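Putative pyrroline carboxylate reductase (Streptococcus pyogenes, PDB 2AHR) probably catalyses the NAD(P)H-dependent reduction of 1-pyrroline-5-carboxylate to L-proline, the last step of proline biosynthesis, and is seen here with NADP bound. Local coordinates at residues P85-A91 with L106-M112; I30-L36 with L48-H54. One frame throughout, in Å; residues are numbered along the deposited sequence.

Contact 1 of 2, residues P85-A91 with L106-M112. With NAP (NADP nicotinamide-adenine-dinucleotide phosphate), chain S.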
# COMPACT_ATOMS: atom_id res chain seq x y z
N PRO E 85 23.72 48.33 -3.81
CA PRO E 85 23.61 46.88 -3.99
C PRO E 85 22.58 46.27 -3.01
O PRO E 85 22.37 46.80 -1.92
CB PRO E 85 25.02 46.37 -3.68
CG PRO E 85 25.91 47.56 -3.93
CD PRO E 85 25.10 48.72 -3.45
N ILE E 86 21.94 45.19 -3.43
CA ILE E 86 20.92 44.54 -2.61
C ILE E 86 21.24 43.05 -2.46
O ILE E 86 21.68 42.40 -3.41
CB ILE E 86 19.51 44.71 -3.25
CG1 ILE E 86 19.16 46.19 -3.41
CG2 ILE E 86 18.43 44.01 -2.43
CD1 ILE E 86 18.15 46.45 -4.53
N ILE E 87 21.02 42.54 -1.24
CA ILE E 87 21.11 41.11 -0.95
C ILE E 87 19.73 40.56 -0.68
O ILE E 87 19.02 41.04 0.22
CB ILE E 87 22.02 40.82 0.27
CG1 ILE E 87 23.43 41.40 0.07
CG2 ILE E 87 22.07 39.32 0.58
CD1 ILE E 87 24.20 41.61 1.40
N SER E 88 19.34 39.55 -1.45
CA SER E 88 18.12 38.80 -1.21
C SER E 88 18.43 37.49 -0.51
O SER E 88 19.36 36.76 -0.90
CB SER E 88 17.37 38.53 -2.52
OG SER E 88 16.28 37.63 -2.35
N MSE E 89 17.64 37.18 0.52
CA MSE E 89 17.77 35.86 1.19
C MSE E 89 16.64 34.88 0.80
O MSE E 89 16.57 33.75 1.30
CB MSE E 89 17.90 36.02 2.71
CG MSE E 89 16.61 36.24 3.49
SE MSE E 89 16.85 36.46 5.31
CE MSE E 89 18.04 37.80 5.27
N ALA E 90 15.80 35.30 -0.14
CA ALA E 90 14.56 34.61 -0.45
C ALA E 90 14.79 33.38 -1.31
O ALA E 90 15.57 33.41 -2.26
CB ALA E 90 13.60 35.55 -1.15
N ALA E 91 14.12 32.29 -0.94
CA ALA E 91 14.06 31.07 -1.72
C ALA E 91 13.29 31.30 -3.01
O ALA E 91 12.28 32.02 -3.03
CB ALA E 91 13.39 29.95 -0.91
N LEU E 106 21.72 47.70 -10.84
CA LEU E 106 22.17 47.40 -9.48
C LEU E 106 22.97 46.09 -9.37
O LEU E 106 22.57 45.07 -9.94
CB LEU E 106 20.99 47.40 -8.50
CG LEU E 106 20.25 48.75 -8.45
CD1 LEU E 106 18.94 48.62 -7.70
CD2 LEU E 106 21.13 49.86 -7.86
N PRO E 107 24.11 46.13 -8.65
CA PRO E 107 24.73 44.87 -8.27
C PRO E 107 23.78 44.14 -7.31
O PRO E 107 23.32 44.73 -6.34
CB PRO E 107 26.02 45.31 -7.55
CG PRO E 107 26.26 46.75 -8.04
CD PRO E 107 24.87 47.30 -8.17
N LEU E 108 23.46 42.89 -7.61
CA LEU E 108 22.53 42.12 -6.78
C LEU E 108 23.14 40.80 -6.36
O LEU E 108 23.83 40.12 -7.16
CB LEU E 108 21.19 41.88 -7.49
CG LEU E 108 20.41 43.08 -8.06
CD1 LEU E 108 19.40 42.60 -9.07
CD2 LEU E 108 19.73 43.91 -6.96
N LEU E 109 22.90 40.45 -5.11
CA LEU E 109 23.42 39.21 -4.54
C LEU E 109 22.33 38.37 -3.93
O LEU E 109 21.35 38.90 -3.40
CB LEU E 109 24.51 39.48 -3.50
CG LEU E 109 25.74 40.21 -4.04
CD1 LEU E 109 25.66 41.70 -3.68
CD2 LEU E 109 27.03 39.58 -3.53
N ARG E 110 22.51 37.05 -4.01
CA ARG E 110 21.66 36.12 -3.30
C ARG E 110 22.43 35.34 -2.24
O ARG E 110 23.54 34.85 -2.49
CB ARG E 110 21.00 35.11 -4.27
CG ARG E 110 19.80 35.63 -5.02
CD ARG E 110 19.20 34.50 -5.88
NE ARG E 110 18.41 33.55 -5.09
CZ ARG E 110 17.90 32.42 -5.59
NH1 ARG E 110 18.10 32.09 -6.86
NH2 ARG E 110 17.17 31.63 -4.81
N ILE E 111 21.81 35.21 -1.07
CA ILE E 111 22.26 34.29 -0.03
C ILE E 111 21.18 33.25 0.33
O ILE E 111 19.96 33.50 0.18
CB ILE E 111 22.75 35.03 1.25
CG1 ILE E 111 21.60 35.81 1.91
CG2 ILE E 111 23.97 35.92 0.94
CD1 ILE E 111 21.95 36.39 3.33
N MSE E 112 21.64 32.07 0.75
CA MSE E 112 20.73 31.06 1.29
C MSE E 112 21.27 30.61 2.63
O MSE E 112 22.12 29.73 2.67
CB MSE E 112 20.52 29.88 0.33
CG MSE E 112 19.43 28.85 0.79
SE MSE E 112 17.94 29.57 1.61
CE MSE E 112 17.34 30.46 0.19
PA NAP S . 8.63 35.28 8.41
O1A NAP S . 7.18 35.12 8.12
O2A NAP S . 8.96 34.74 9.76
O5B NAP S . 9.13 36.81 8.27
C5B NAP S . 8.64 37.68 7.27
C4B NAP S . 8.55 39.08 7.89
O4B NAP S . 8.34 40.08 6.91
C3B NAP S . 7.40 39.16 8.89
O3B NAP S . 7.94 39.50 10.15
C2B NAP S . 6.47 40.24 8.36
O2B NAP S . 6.01 41.17 9.33
C1B NAP S . 7.39 41.00 7.41
N9A NAP S . 6.61 41.73 6.37
C8A NAP S . 5.38 41.41 5.86
N7A NAP S . 5.03 42.36 4.95
C5A NAP S . 6.02 43.28 4.88
C6A NAP S . 6.16 44.46 4.14
N6A NAP S . 5.06 45.10 3.77
N1A NAP S . 7.32 45.20 4.29
C2A NAP S . 8.30 44.82 5.19
N3A NAP S . 8.14 43.66 5.93
C4A NAP S . 7.02 42.91 5.78
O3 NAP S . 9.49 34.57 7.23
PN NAP S . 11.00 34.00 7.42
O1N NAP S . 10.88 32.56 7.81
O2N NAP S . 11.82 34.91 8.26
O5D NAP S . 11.54 34.06 5.90
C5D NAP S . 12.00 35.26 5.32
C4D NAP S . 12.89 34.96 4.12
O4D NAP S . 13.98 34.13 4.47
C3D NAP S . 12.11 34.22 3.03
O3D NAP S . 12.36 34.89 1.81
C2D NAP S . 12.67 32.81 2.99
O2D NAP S . 12.68 32.31 1.65
C1D NAP S . 14.06 32.99 3.63
N1N NAP S . 14.59 31.85 4.43
C2N NAP S . 13.96 31.44 5.58
C3N NAP S . 14.49 30.39 6.34
C7N NAP S . 13.89 30.00 7.66
O7N NAP S . 14.55 28.98 8.38
N7N NAP S . 12.79 30.61 8.12
C4N NAP S . 15.67 29.77 5.92
C5N NAP S . 16.31 30.20 4.77
C6N NAP S . 15.76 31.24 4.04
P2B NAP S . 4.85 40.85 10.42
O1X NAP S . 4.50 42.16 11.11
O2X NAP S . 3.63 40.32 9.71
O3X NAP S . 5.35 39.84 11.44
O HOH W 1 18.24 33.49 -2.07

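Contact 2 of 2, residues I30-L36 with L48-H54. With NAP (NADP nicotinamide-adenine-dinucleotide phosphate), chain S.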
# COMPACT_ATOMS: atom_id res chain seq x y z
N ILE E 30 20.23 49.40 10.37
CA ILE E 30 18.91 50.01 10.49
C ILE E 30 17.85 49.10 9.85
O ILE E 30 18.11 48.47 8.81
CB ILE E 30 18.88 51.47 9.91
CG1 ILE E 30 17.48 52.09 10.04
CG2 ILE E 30 19.42 51.51 8.47
CD1 ILE E 30 17.46 53.66 10.15
N ILE E 31 16.68 49.01 10.48
CA ILE E 31 15.64 48.07 10.05
C ILE E 31 14.37 48.78 9.59
O ILE E 31 14.22 49.99 9.77
CB ILE E 31 15.34 46.99 11.13
CG1 ILE E 31 14.86 47.61 12.45
CG2 ILE E 31 16.56 46.13 11.39
CD1 ILE E 31 13.37 47.82 12.53
N SER E 32 13.46 48.01 8.99
CA SER E 32 12.21 48.53 8.46
C SER E 32 11.18 47.39 8.34
O SER E 32 11.37 46.45 7.55
CB SER E 32 12.47 49.20 7.11
OG SER E 32 11.36 49.95 6.67
N GLY E 33 10.10 47.47 9.11
CA GLY E 33 9.13 46.37 9.22
C GLY E 33 7.94 46.44 8.28
O GLY E 33 8.00 47.13 7.27
N SER E 34 6.87 45.71 8.61
CA SER E 34 5.66 45.64 7.78
C SER E 34 4.76 46.86 7.93
O SER E 34 4.01 47.22 7.02
CB SER E 34 4.86 44.36 8.08
OG SER E 34 4.34 44.36 9.40
N SER E 35 4.83 47.48 9.11
CA SER E 35 4.22 48.77 9.37
C SER E 35 5.17 49.54 10.28
O SER E 35 6.03 48.94 10.92
CB SER E 35 2.84 48.61 10.04
OG SER E 35 2.94 47.95 11.29
N LEU E 36 5.03 50.87 10.31
CA LEU E 36 5.82 51.70 11.22
C LEU E 36 5.65 51.27 12.67
O LEU E 36 6.61 51.26 13.45
CB LEU E 36 5.46 53.18 11.05
CG LEU E 36 6.27 54.18 11.87
CD1 LEU E 36 7.76 54.19 11.49
CD2 LEU E 36 5.66 55.57 11.74
N LEU E 48 17.87 48.50 18.00
CA LEU E 48 18.43 49.05 16.76
C LEU E 48 17.61 50.22 16.25
O LEU E 48 16.42 50.34 16.58
CB LEU E 48 18.50 47.97 15.68
CG LEU E 48 19.53 46.85 15.79
CD1 LEU E 48 19.20 45.76 14.78
CD2 LEU E 48 20.96 47.35 15.59
N PRO E 49 18.23 51.10 15.42
CA PRO E 49 17.48 52.16 14.76
C PRO E 49 16.43 51.59 13.81
O PRO E 49 16.66 50.53 13.20
CB PRO E 49 18.55 52.90 13.95
CG PRO E 49 19.85 52.54 14.60
CD PRO E 49 19.66 51.15 15.08
N TYR E 50 15.29 52.26 13.70
CA TYR E 50 14.27 51.90 12.70
C TYR E 50 14.07 53.07 11.74
O TYR E 50 14.36 54.22 12.07
CB TYR E 50 12.94 51.51 13.37
CG TYR E 50 12.24 52.66 14.08
CD1 TYR E 50 12.50 52.93 15.42
CD2 TYR E 50 11.33 53.48 13.40
CE1 TYR E 50 11.86 53.98 16.07
CE2 TYR E 50 10.69 54.53 14.05
CZ TYR E 50 10.96 54.78 15.38
OH TYR E 50 10.33 55.82 16.04
N ALA E 51 13.56 52.76 10.55
CA ALA E 51 13.26 53.77 9.54
C ALA E 51 11.77 54.12 9.48
O ALA E 51 10.90 53.31 9.81
CB ALA E 51 13.76 53.33 8.16
N MSE E 52 11.49 55.35 9.04
CA MSE E 52 10.13 55.87 8.93
C MSE E 52 9.35 55.22 7.78
O MSE E 52 8.12 55.23 7.77
CB MSE E 52 10.15 57.39 8.80
CG MSE E 52 10.73 58.15 10.01
SE MSE E 52 10.00 57.73 11.61
CE MSE E 52 8.25 58.01 11.31
N SER E 53 10.09 54.67 6.81
CA SER E 53 9.53 53.97 5.65
C SER E 53 10.66 53.18 5.00
O SER E 53 11.82 53.34 5.38
CB SER E 53 8.97 54.98 4.64
OG SER E 53 10.01 55.67 3.95
N HIS E 54 10.33 52.33 4.02
CA HIS E 54 11.37 51.61 3.28
C HIS E 54 12.20 52.57 2.45
O HIS E 54 13.41 52.40 2.34
CB HIS E 54 10.80 50.50 2.38
CG HIS E 54 10.04 49.44 3.11
ND1 HIS E 54 10.32 49.08 4.41
CD2 HIS E 54 9.01 48.65 2.72
CE1 HIS E 54 9.49 48.13 4.79
NE2 HIS E 54 8.68 47.85 3.79
PA NAP S . 8.63 35.28 8.41
O1A NAP S . 7.18 35.12 8.12
O2A NAP S . 8.96 34.74 9.76
O5B NAP S . 9.13 36.81 8.27
C5B NAP S . 8.64 37.68 7.27
C4B NAP S . 8.55 39.08 7.89
O4B NAP S . 8.34 40.08 6.91
C3B NAP S . 7.40 39.16 8.89
O3B NAP S . 7.94 39.50 10.15
C2B NAP S . 6.47 40.24 8.36
O2B NAP S . 6.01 41.17 9.33
C1B NAP S . 7.39 41.00 7.41
N9A NAP S . 6.61 41.73 6.37
C8A NAP S . 5.38 41.41 5.86
N7A NAP S . 5.03 42.36 4.95
C5A NAP S . 6.02 43.28 4.88
C6A NAP S . 6.16 44.46 4.14
N6A NAP S . 5.06 45.10 3.77
N1A NAP S . 7.32 45.20 4.29
C2A NAP S . 8.30 44.82 5.19
N3A NAP S . 8.14 43.66 5.93
C4A NAP S . 7.02 42.91 5.78
O3 NAP S . 9.49 34.57 7.23
PN NAP S . 11.00 34.00 7.42
O1N NAP S . 10.88 32.56 7.81
O2N NAP S . 11.82 34.91 8.26
O5D NAP S . 11.54 34.06 5.90
C5D NAP S . 12.00 35.26 5.32
C4D NAP S . 12.89 34.96 4.12
O4D NAP S . 13.98 34.13 4.47
C3D NAP S . 12.11 34.22 3.03
O3D NAP S . 12.36 34.89 1.81
C2D NAP S . 12.67 32.81 2.99
O2D NAP S . 12.68 32.31 1.65
C1D NAP S . 14.06 32.99 3.63
N1N NAP S . 14.59 31.85 4.43
C2N NAP S . 13.96 31.44 5.58
C3N NAP S . 14.49 30.39 6.34
C7N NAP S . 13.89 30.00 7.66
O7N NAP S . 14.55 28.98 8.38
N7N NAP S . 12.79 30.61 8.12
C4N NAP S . 15.67 29.77 5.92
C5N NAP S . 16.31 30.20 4.77
C6N NAP S . 15.76 31.24 4.04
P2B NAP S . 4.85 40.85 10.42
O1X NAP S . 4.50 42.16 11.11
O2X NAP S . 3.63 40.32 9.71
O3X NAP S . 5.35 39.84 11.44

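Contact 1 of 2, residues P85-A91 with L106-M112
Four backbone hydrogen bonds join Ile86-Ser88 to Pro107-Ile111 as parallel strands in register. Ile86 N and Ser88 N give to Pro107 O and Leu109 O; Leu109 N and Ile111 N give back to Ile86 O and Ser88 O. The Ile111 N to Ser88 O bond is 2.9 Å long and nearly straight.

Apolar packing follows on both faces. Ile86 and Leu108 lie side by side and point the same way, with Leu108 CD2 3.8 Å from Ile86 CB, against helix 95-102. On the face of Ile87 and Leu109, CG1 of Ile111 sits between its own backbone N and carbonyl carbon (chi1 64°) and meets Ile87 CG2 at 3.8 Å.

Polar side chains act where the strands part. Ser88 OG accepts from Ala90 N in an ST turn. Arg110, on the face of Ser88, reaches forward along the strands toward Ala90: its NE bonds, in the guanidinium plane, to a water 3.0 Å away that also contacts Ala90 O and Ile111 O, while NH1 forms a salt bridge with Glu155.

At the C-terminal ends the cofactor takes over. Ala91 N points almost straight at O2D of the NADP ribose (3.0 Å, 178°), and Met112, bent at chi2 and chi3, sets SE 3.6 Å from nicotinamide C5N and turns CE back onto Ala91 CA. The two strands and helix 95-102 form a beta-alpha-beta unit of the Rossmann fold, with NADP at the strand ends.

Contact 2 of 2, residues I30-L36 with L48-H54
The imidazole of His54 is engaged along its edge, near the ring plane, by Ser32 OG, Gly33 O and the adenine N1A of NADP. Ser34 CB lies over one face of that adenine, 3.5 Å from C4A, while His54 NE2 comes at N1A and donates a hydrogen bond to it over 3.0 Å. ND1 and Ser32 OG share a hydrogen bond of 2.6 Å in which either could be the donor, and CE1, between the two ring nitrogens, lies 3.1 Å from Gly33 O. Partners at both nitrogens fix the rotation of the imidazole; Ser32 is a second-shell residue that orients His54, which binds the adenine. With chi1 at -168° the Ser32 hydroxyl lies opposite the backbone N and faces ND1. The phenol ring of Tyr50 is met obliquely by Leu36 CD1, 3.9 Å from CE2.

Ser34 touches both the adenine and the 2'-phosphate, its OG donating to phosphate oxygen O1X (2.8 Å). The 2'-phosphate is what distinguishes NADP from NAD, and Ser34 is one of the residues that contact it.

Behind the pocket, a single bridge links Ile31 with Tyr50. Ile31 N donates to Pro49 O from outside the carbonyl plane, and Ala51 N returns a bond to Ile31 O. Ile31 CD1 crosses to Tyr50 CB, Ile30 CD1 touches Pro49 CB, and Leu36 CD2 touches the bent end of Met52 at CE, 3.6 Å away.

Strand 28-32 borders strand 5-9, whose Ile6 and Ile8 form backbone hydrogen bonds with Ile30. Ile31 packs on Ile42 and Ala43 of helix 36-46, whereas Ile30 and Ala51 rest on Leu57 of helix 54-58.

How the contacts relate
Contact 1 and contact 2 do not touch: their centres are 19 Å apart and their nearest atoms about 10 Å, yet both reach the same sheet and the same NADP. Strand 28-32 of contact 2 is the outermost on its side within the chain, separated by strands 5-9 and 63-66 from the pair in contact 1. The cofactor spans this distance, with its adenine and 2'-phosphate at residues 30-36 and 48-54 and its nicotinamide riboside at residues 85-91 and 106-112. Met14 N and Ile68 O of the same chain, and Ser224 OG of the second subunit, add further hydrogen bonds. Along the chain, contact 2 closes before contact 1 opens.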